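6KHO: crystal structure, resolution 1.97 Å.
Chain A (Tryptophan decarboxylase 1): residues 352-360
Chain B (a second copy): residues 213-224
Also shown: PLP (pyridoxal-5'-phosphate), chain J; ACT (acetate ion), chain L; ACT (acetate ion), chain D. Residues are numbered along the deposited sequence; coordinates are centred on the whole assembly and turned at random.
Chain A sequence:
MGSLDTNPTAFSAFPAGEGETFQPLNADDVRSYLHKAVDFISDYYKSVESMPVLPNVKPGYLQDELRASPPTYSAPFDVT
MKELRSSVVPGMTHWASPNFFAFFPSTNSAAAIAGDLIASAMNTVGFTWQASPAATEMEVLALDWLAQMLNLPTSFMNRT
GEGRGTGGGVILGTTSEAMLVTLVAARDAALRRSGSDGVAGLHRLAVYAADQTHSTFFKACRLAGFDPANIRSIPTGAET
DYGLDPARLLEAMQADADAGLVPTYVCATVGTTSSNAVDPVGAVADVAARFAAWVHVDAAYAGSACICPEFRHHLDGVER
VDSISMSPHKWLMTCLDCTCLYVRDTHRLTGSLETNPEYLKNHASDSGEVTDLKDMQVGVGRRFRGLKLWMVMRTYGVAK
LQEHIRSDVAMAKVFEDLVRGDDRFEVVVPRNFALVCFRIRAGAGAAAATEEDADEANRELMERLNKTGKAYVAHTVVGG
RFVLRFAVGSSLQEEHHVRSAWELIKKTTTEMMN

Chain A 352-360: SLETNPEYL
Chain B 213-224: THSTFFKACRLA

The most unusual feature of this contact is a polar chain that runs from one subunit through a histidine and a tyrosine to a bound acetate. H214(B) NE2 donates to Y359(A) OH at 2.8 Å, and Y359(A) OH in turn donates to OXT of the chain D acetate at a very short 2.5 Å. The other ring nitrogen serves the histidine's own chain: H214(B) is the N-cap of the chain B helix, and its ND1 accepts from T216(B) N at 2.9 Å. With chi1 at -159° (t) and chi2 at -69°, the imidazole thus caps as acceptor and reaches across as donor. PLP C5A lies over one face of this ring and the O atom of the chain L acetate over the opposite face. Y359(A), chi1 85° (p) and chi2 -75°, meets NE2 at its ring edge; the ring planes stand at 88°, with centroids 5.5 Å apart.

Chain A leaves a helix after L353(A), extends through E354(A) (phi/psi -75/151) and T355(A) (-136/163), passes N356(A) (-140/58) and P357(A) (-68/144), and enters a 3-10 segment at 358-360, where L360(A) N bonds to P357(A) O at 3.1 Å. It runs antiparallel in register to the chain B helix: L353(A) CA lies 7.1 Å from K219(B) CA, and P357(A) CA 6.4 Å from S215(B) CA. Together the stretches bury 420 Å².

K219(B) is fully extended, all four chi angles t, so its NZ reaches L353(A) O at 2.8 Å, an acceptor at the end of the chain A helix. K219(B) CD also packs 4.1 Å from T355(A) CG2. L353(A) (m, t) and L223(B) (m, t) add an apolar contact, CD2 to CD2 at 3.9 Å, in a buried setting where branched hydrocarbon needs no polar partner.

Near the start of the B helix, S215(B) (p) and P357(A) both point CA-to-CB toward the other stretch, S215(B) OG lying 3.5 Å from P357(A) CB. S215(B) N donates to O of the chain L acetate at 2.9 Å. Water 3 links T355(A) (p) OG1 (2.6 Å) to S215(B) OG (3.1 Å).

At the other end, R222(B) (m, t, m, chi4 -85°) works through water. Water 1 donates to S352(A) O at 2.7 Å and accepts from R222(B) NE at 2.9 Å. Water 2 accepts from R222(B) NH2 at 2.7 Å and donates to E354(A) O at 2.7 Å and S352(A) O at 3.0 Å; E354(A) CA-to-CB points away.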

ATOM      1  N   SER A 352      13.239 -10.806  -9.993  1.00 30.12           N
ATOM      2  CA  SER A 352      11.855 -11.267 -10.060  1.00 30.75           C
ATOM      3  C   SER A 352      10.842 -10.142 -10.267  1.00 30.77           C
ATOM      4  O   SER A 352       9.770 -10.382 -10.837  1.00 30.54           O
ATOM      5  CB  SER A 352      11.491 -12.010  -8.773  1.00 32.34           C
ATOM      6  OG  SER A 352      12.277 -13.173  -8.618  1.00 36.59           O
ATOM      7  N   LEU A 353      11.144  -8.918  -9.823  1.00 27.83           N
ATOM      8  CA  LEU A 353      10.127  -7.873  -9.712  1.00 25.92           C
ATOM      9  C   LEU A 353      10.218  -6.797 -10.787  1.00 29.46           C
ATOM     10  O   LEU A 353       9.271  -6.010 -10.932  1.00 27.61           O
ATOM     11  CB  LEU A 353      10.215  -7.198  -8.335  1.00 26.94           C
ATOM     12  CG  LEU A 353       9.991  -8.088  -7.113  1.00 28.15           C
ATOM     13  CD1 LEU A 353      10.298  -7.331  -5.831  1.00 27.20           C
ATOM     14  CD2 LEU A 353       8.560  -8.594  -7.123  1.00 29.25           C
ATOM     15  N   GLU A 354      11.316  -6.733 -11.536  1.00 28.13           N
ATOM     16  CA  GLU A 354      11.510  -5.623 -12.459  1.00 30.56           C
ATOM     17  C   GLU A 354      10.632  -5.775 -13.695  1.00 30.87           C
ATOM     18  O   GLU A 354      10.260  -6.884 -14.092  1.00 32.32           O
ATOM     19  CB  GLU A 354      12.981  -5.508 -12.876  1.00 31.20           C
ATOM     20  CG  GLU A 354      13.468  -6.662 -13.776  1.00 35.37           C
ATOM     21  CD  GLU A 354      14.987  -6.729 -13.886  1.00 40.40           C
ATOM     22  OE1 GLU A 354      15.654  -5.703 -13.607  1.00 41.46           O
ATOM     23  OE2 GLU A 354      15.512  -7.808 -14.243  1.00 42.99           O
ATOM     24  N   THR A 355      10.271  -4.628 -14.274  1.00 30.52           N
ATOM     25  CA  THR A 355       9.620  -4.509 -15.572  1.00 31.96           C
ATOM     26  C   THR A 355      10.311  -3.378 -16.322  1.00 31.32           C
ATOM     27  O   THR A 355      11.008  -2.554 -15.726  1.00 29.51           O
ATOM     28  CB  THR A 355       8.120  -4.201 -15.460  1.00 33.67           C
ATOM     29  OG1 THR A 355       7.931  -2.999 -14.683  1.00 31.62           O
ATOM     30  CG2 THR A 355       7.378  -5.359 -14.811  1.00 30.59           C
ATOM     31  N   ASN A 356      10.119  -3.330 -17.634  1.00 28.99           N
ATOM     32  CA  ASN A 356      10.750  -2.290 -18.450  1.00 32.56           C
ATOM     33  C   ASN A 356       9.777  -1.803 -19.515  1.00 32.95           C
ATOM     34  O   ASN A 356      10.073  -1.844 -20.711  1.00 34.75           O
ATOM     35  CB  ASN A 356      12.056  -2.801 -19.065  1.00 36.42           C
ATOM     36  CG  ASN A 356      12.968  -1.662 -19.539  1.00 42.46           C
ATOM     37  OD1 ASN A 356      12.905  -0.533 -19.033  1.00 41.31           O
ATOM     38  ND2 ASN A 356      13.815  -1.955 -20.520  1.00 43.22           N
ATOM     39  N   PRO A 357       8.601  -1.311 -19.106  1.00 31.58           N
ATOM     40  CA  PRO A 357       7.633  -0.822 -20.093  1.00 34.00           C
ATOM     41  C   PRO A 357       8.149   0.435 -20.778  1.00 32.36           C
ATOM     42  O   PRO A 357       8.808   1.277 -20.159  1.00 28.69           O
ATOM     43  CB  PRO A 357       6.387  -0.532 -19.253  1.00 35.65           C
ATOM     44  CG  PRO A 357       6.933  -0.143 -17.934  1.00 34.03           C
ATOM     45  CD  PRO A 357       8.174  -1.000 -17.728  1.00 31.13           C
ATOM     46  N   GLU A 358       7.836   0.547 -22.072  1.00 30.13           N
ATOM     47  CA  GLU A 358       8.404   1.608 -22.898  1.00 31.55           C
ATOM     48  C   GLU A 358       8.063   2.991 -22.351  1.00 32.28           C
ATOM     49  O   GLU A 358       8.914   3.894 -22.348  1.00 29.82           O
ATOM     50  CB  GLU A 358       7.895   1.458 -24.333  1.00 35.16           C
ATOM     51  CG  GLU A 358       8.400   2.512 -25.301  1.00 34.19           C
ATOM     52  CD  GLU A 358       9.885   2.360 -25.593  1.00 36.53           C
ATOM     53  OE1 GLU A 358      10.338   1.214 -25.829  1.00 39.13           O
ATOM     54  OE2 GLU A 358      10.600   3.386 -25.561  1.00 33.18           O
ATOM     55  N   TYR A 359       6.834   3.172 -21.866  1.00 27.97           N
ATOM     56  CA  TYR A 359       6.392   4.511 -21.471  1.00 30.69           C
ATOM     57  C   TYR A 359       7.132   5.035 -20.234  1.00 30.19           C
ATOM     58  O   TYR A 359       7.118   6.249 -19.989  1.00 31.26           O
ATOM     59  CB  TYR A 359       4.870   4.526 -21.264  1.00 30.45           C
ATOM     60  CG  TYR A 359       4.388   4.075 -19.896  1.00 31.80           C
ATOM     61  CD1 TYR A 359       4.390   2.737 -19.540  1.00 31.66           C
ATOM     62  CD2 TYR A 359       3.919   4.998 -18.965  1.00 33.03           C
ATOM     63  CE1 TYR A 359       3.960   2.321 -18.286  1.00 33.76           C
ATOM     64  CE2 TYR A 359       3.473   4.594 -17.713  1.00 33.06           C
ATOM     65  CZ  TYR A 359       3.499   3.260 -17.375  1.00 37.18           C
ATOM     66  OH  TYR A 359       3.059   2.861 -16.127  1.00 34.04           O
ATOM     67  N   LEU A 360       7.827   4.176 -19.491  1.00 29.39           N
ATOM     68  CA  LEU A 360       8.581   4.614 -18.318  1.00 25.86           C
ATOM     69  C   LEU A 360      10.074   4.759 -18.578  1.00 27.88           C
ATOM     70  O   LEU A 360      10.802   5.185 -17.670  1.00 25.90           O
ATOM     71  CB  LEU A 360       8.376   3.640 -17.161  1.00 27.87           C
ATOM     72  CG  LEU A 360       6.962   3.548 -16.580  1.00 30.07           C
ATOM     73  CD1 LEU A 360       6.933   2.567 -15.423  1.00 31.61           C
ATOM     74  CD2 LEU A 360       6.506   4.900 -16.122  1.00 29.85           C
TER
ATOM     75  N   THR B 213      -2.185  -4.494 -22.414  1.00 31.41           N
ATOM     76  CA  THR B 213      -2.389  -4.544 -20.975  1.00 33.15           C
ATOM     77  C   THR B 213      -1.069  -4.223 -20.281  1.00 34.97           C
ATOM     78  O   THR B 213       0.003  -4.571 -20.782  1.00 31.58           O
ATOM     79  CB  THR B 213      -2.934  -5.925 -20.578  1.00 35.76           C
ATOM     80  OG1 THR B 213      -4.331  -5.984 -20.912  1.00 42.22           O
ATOM     81  CG2 THR B 213      -2.786  -6.196 -19.097  1.00 28.18           C
ATOM     82  N   HIS B 214      -1.147  -3.506 -19.154  1.00 30.83           N
ATOM     83  CA  HIS B 214       0.055  -3.051 -18.469  1.00 32.43           C
ATOM     84  C   HIS B 214       0.984  -4.221 -18.166  1.00 31.47           C
ATOM     85  O   HIS B 214       0.535  -5.312 -17.808  1.00 31.51           O
ATOM     86  CB  HIS B 214      -0.310  -2.332 -17.168  1.00 31.30           C
ATOM     87  CG  HIS B 214       0.768  -1.419 -16.662  1.00 34.95           C
ATOM     88  ND1 HIS B 214       1.971  -1.884 -16.167  1.00 32.90           N
ATOM     89  CD2 HIS B 214       0.830  -0.063 -16.589  1.00 33.47           C
ATOM     90  CE1 HIS B 214       2.724  -0.857 -15.809  1.00 33.69           C
ATOM     91  NE2 HIS B 214       2.052   0.258 -16.052  1.00 34.42           N
ATOM     92  N   SER B 215       2.293  -3.991 -18.314  1.00 30.20           N
ATOM     93  CA  SER B 215       3.268  -5.031 -17.987  1.00 32.73           C
ATOM     94  C   SER B 215       3.174  -5.473 -16.532  1.00 29.70           C
ATOM     95  O   SER B 215       3.578  -6.595 -16.211  1.00 28.95           O
ATOM     96  CB  SER B 215       4.692  -4.555 -18.288  1.00 35.61           C
ATOM     97  OG  SER B 215       4.947  -3.313 -17.650  1.00 40.89           O
ATOM     98  N   THR B 216       2.635  -4.638 -15.643  1.00 26.43           N
ATOM     99  CA  THR B 216       2.491  -5.097 -14.269  1.00 30.36           C
ATOM    100  C   THR B 216       1.506  -6.258 -14.161  1.00 27.66           C
ATOM    101  O   THR B 216       1.600  -7.044 -13.213  1.00 26.88           O
ATOM    102  CB  THR B 216       2.079  -3.935 -13.355  1.00 32.77           C
ATOM    103  OG1 THR B 216       2.419  -4.252 -11.997  1.00 30.33           O
ATOM    104  CG2 THR B 216       0.608  -3.647 -13.466  1.00 28.17           C
ATOM    105  N   PHE B 217       0.599  -6.419 -15.131  1.00 27.25           N
ATOM    106  CA  PHE B 217      -0.284  -7.585 -15.080  1.00 29.86           C
ATOM    107  C   PHE B 217       0.474  -8.888 -15.335  1.00 27.44           C
ATOM    108  O   PHE B 217       0.202  -9.905 -14.689  1.00 25.17           O
ATOM    109  CB  PHE B 217      -1.420  -7.456 -16.084  1.00 29.40           C
ATOM    110  CG  PHE B 217      -2.179  -8.731 -16.268  1.00 31.70           C
ATOM    111  CD1 PHE B 217      -3.054  -9.174 -15.285  1.00 29.85           C
ATOM    112  CD2 PHE B 217      -1.979  -9.516 -17.395  1.00 29.95           C
ATOM    113  CE1 PHE B 217      -3.728 -10.378 -15.426  1.00 32.85           C
ATOM    114  CE2 PHE B 217      -2.665 -10.710 -17.553  1.00 31.67           C
ATOM    115  CZ  PHE B 217      -3.538 -11.145 -16.565  1.00 27.08           C
ATOM    116  N   PHE B 218       1.386  -8.898 -16.305  1.00 28.88           N
ATOM    117  CA  PHE B 218       2.133 -10.130 -16.562  1.00 28.92           C
ATOM    118  C   PHE B 218       3.101 -10.420 -15.427  1.00 28.86           C
ATOM    119  O   PHE B 218       3.320 -11.585 -15.084  1.00 27.27           O
ATOM    120  CB  PHE B 218       2.845 -10.033 -17.912  1.00 31.80           C
ATOM    121  CG  PHE B 218       1.900  -9.756 -19.052  1.00 32.95           C
ATOM    122  CD1 PHE B 218       1.115 -10.777 -19.573  1.00 32.48           C
ATOM    123  CD2 PHE B 218       1.758  -8.474 -19.565  1.00 33.40           C
ATOM    124  CE1 PHE B 218       0.234 -10.542 -20.609  1.00 31.72           C
ATOM    125  CE2 PHE B 218       0.869  -8.219 -20.597  1.00 36.76           C
ATOM    126  CZ  PHE B 218       0.109  -9.255 -21.128  1.00 36.13           C
ATOM    127  N   LYS B 219       3.644  -9.377 -14.796  1.00 25.53           N
ATOM    128  CA  LYS B 219       4.408  -9.570 -13.570  1.00 25.86           C
ATOM    129  C   LYS B 219       3.552 -10.203 -12.477  1.00 24.70           C
ATOM    130  O   LYS B 219       3.993 -11.135 -11.789  1.00 26.57           O
ATOM    131  CB  LYS B 219       4.976  -8.237 -13.087  1.00 26.95           C
ATOM    132  CG  LYS B 219       5.463  -8.252 -11.636  1.00 27.12           C
ATOM    133  CD  LYS B 219       6.019  -6.856 -11.273  1.00 29.27           C
ATOM    134  CE  LYS B 219       6.390  -6.724  -9.797  1.00 26.69           C
ATOM    135  NZ  LYS B 219       6.971  -5.372  -9.516  1.00 26.51           N
ATOM    136  N   ALA B 220       2.330  -9.703 -12.288  1.00 26.91           N
ATOM    137  CA  ALA B 220       1.459 -10.273 -11.258  1.00 25.64           C
ATOM    138  C   ALA B 220       1.179 -11.753 -11.528  1.00 25.72           C
ATOM    139  O   ALA B 220       1.063 -12.553 -10.594  1.00 25.35           O
ATOM    140  CB  ALA B 220       0.145  -9.481 -11.186  1.00 25.41           C
ATOM    141  N   CYS B 221       1.032 -12.119 -12.802  1.00 24.41           N
ATOM    142  CA  CYS B 221       0.840 -13.524 -13.172  1.00 29.30           C
ATOM    143  C   CYS B 221       2.019 -14.380 -12.729  1.00 29.29           C
ATOM    144  O   CYS B 221       1.833 -15.497 -12.216  1.00 28.98           O
ATOM    145  CB  CYS B 221       0.649 -13.645 -14.690  1.00 27.48           C
ATOM    146  SG  CYS B 221      -0.867 -12.964 -15.377  1.00 32.00           S
ATOM    147  N   ARG B 222       3.251 -13.878 -12.923  1.00 27.00           N
ATOM    148  CA  ARG B 222       4.426 -14.624 -12.475  1.00 26.88           C
ATOM    149  C   ARG B 222       4.484 -14.676 -10.953  1.00 27.51           C
ATOM    150  O   ARG B 222       4.864 -15.702 -10.376  1.00 26.46           O
ATOM    151  CB  ARG B 222       5.709 -14.011 -13.059  1.00 25.28           C
ATOM    152  CG  ARG B 222       5.745 -14.030 -14.589  1.00 29.71           C
ATOM    153  CD  ARG B 222       7.111 -13.616 -15.172  1.00 31.18           C
ATOM    154  NE  ARG B 222       7.436 -12.214 -14.904  1.00 31.90           N
ATOM    155  CZ  ARG B 222       7.033 -11.191 -15.657  1.00 30.20           C
ATOM    156  NH1 ARG B 222       6.279 -11.403 -16.729  1.00 33.80           N
ATOM    157  NH2 ARG B 222       7.385  -9.955 -15.340  1.00 30.79           N
ATOM    158  N   LEU B 223       4.092 -13.593 -10.284  1.00 25.64           N
ATOM    159  CA  LEU B 223       4.087 -13.589  -8.825  1.00 26.68           C
ATOM    160  C   LEU B 223       3.157 -14.662  -8.279  1.00 23.70           C
ATOM    161  O   LEU B 223       3.464 -15.302  -7.265  1.00 26.91           O
ATOM    162  CB  LEU B 223       3.656 -12.210  -8.292  1.00 28.50           C
ATOM    163  CG  LEU B 223       4.537 -10.994  -8.613  1.00 31.10           C
ATOM    164  CD1 LEU B 223       4.010  -9.739  -7.913  1.00 29.78           C
ATOM    165  CD2 LEU B 223       5.949 -11.287  -8.175  1.00 29.23           C
ATOM    166  N   ALA B 224       1.999 -14.850  -8.911  1.00 26.66           N
ATOM    167  CA  ALA B 224       1.050 -15.852  -8.440  1.00 28.96           C
ATOM    168  C   ALA B 224       1.465 -17.282  -8.782  1.00 31.42           C
ATOM    169  O   ALA B 224       0.770 -18.216  -8.370  1.00 31.48           O
ATOM    170  CB  ALA B 224      -0.340 -15.580  -9.006  1.00 28.50           C
TER
HETATM  171  N1  PLP J 601      -3.039  -0.580 -15.426  1.00 35.40           N
HETATM  172  C2  PLP J 601      -3.458   0.630 -15.930  1.00 36.15           C
HETATM  173  C2A PLP J 601      -4.476   0.689 -17.044  1.00 34.72           C
HETATM  174  C3  PLP J 601      -2.935   1.796 -15.394  1.00 35.56           C
HETATM  175  O3  PLP J 601      -3.362   2.995 -15.897  1.00 36.98           O
HETATM  176  C4  PLP J 601      -2.007   1.753 -14.348  1.00 36.71           C
HETATM  177  C4A PLP J 601      -2.034   2.856 -13.327  1.00 34.86           C
HETATM  178  C5  PLP J 601      -1.579   0.525 -13.873  1.00 34.32           C
HETATM  179  C6  PLP J 601      -2.106  -0.642 -14.410  1.00 37.04           C
HETATM  180  C5A PLP J 601      -0.548   0.461 -12.760  1.00 35.08           C
HETATM  181  O4P PLP J 601      -1.191   0.462 -11.517  1.00 37.76           O
HETATM  182  P   PLP J 601      -0.458   0.575 -10.094  1.00 32.19           P
HETATM  183  O1P PLP J 601      -1.535   1.038  -9.145  1.00 31.72           O
HETATM  184  O2P PLP J 601       0.048  -0.809  -9.755  1.00 34.90           O
HETATM  185  O3P PLP J 601       0.694   1.546 -10.083  1.00 38.75           O
HETATM  186  C   ACT L 603       3.125  -1.056 -20.508  1.00 45.26           C
HETATM  187  O   ACT L 603       3.294  -1.429 -19.316  1.00 41.04           O
HETATM  188  OXT ACT L 603       3.606  -1.566 -21.579  1.00 55.74           O
HETATM  189  CH3 ACT L 603       2.210   0.216 -20.715  1.00 40.01           C
HETATM  190  C   ACT D 602       1.140   4.849 -13.644  1.00 46.68           C
HETATM  191  O   ACT D 602       0.820   4.486 -12.446  1.00 46.97           O
HETATM  192  OXT ACT D 602       1.977   4.318 -14.442  1.00 41.38           O
HETATM  193  CH3 ACT D 602       0.419   6.126 -14.227  1.00 36.56           C
HETATM  194  O   HOH W   1       8.865 -12.381 -12.431  1.00 33.49           O
HETATM  195  O   HOH W   2       8.881  -9.074 -13.335  1.00 34.13           O
HETATM  196  O   HOH W   3       5.420  -2.412 -14.760  1.00 36.64           O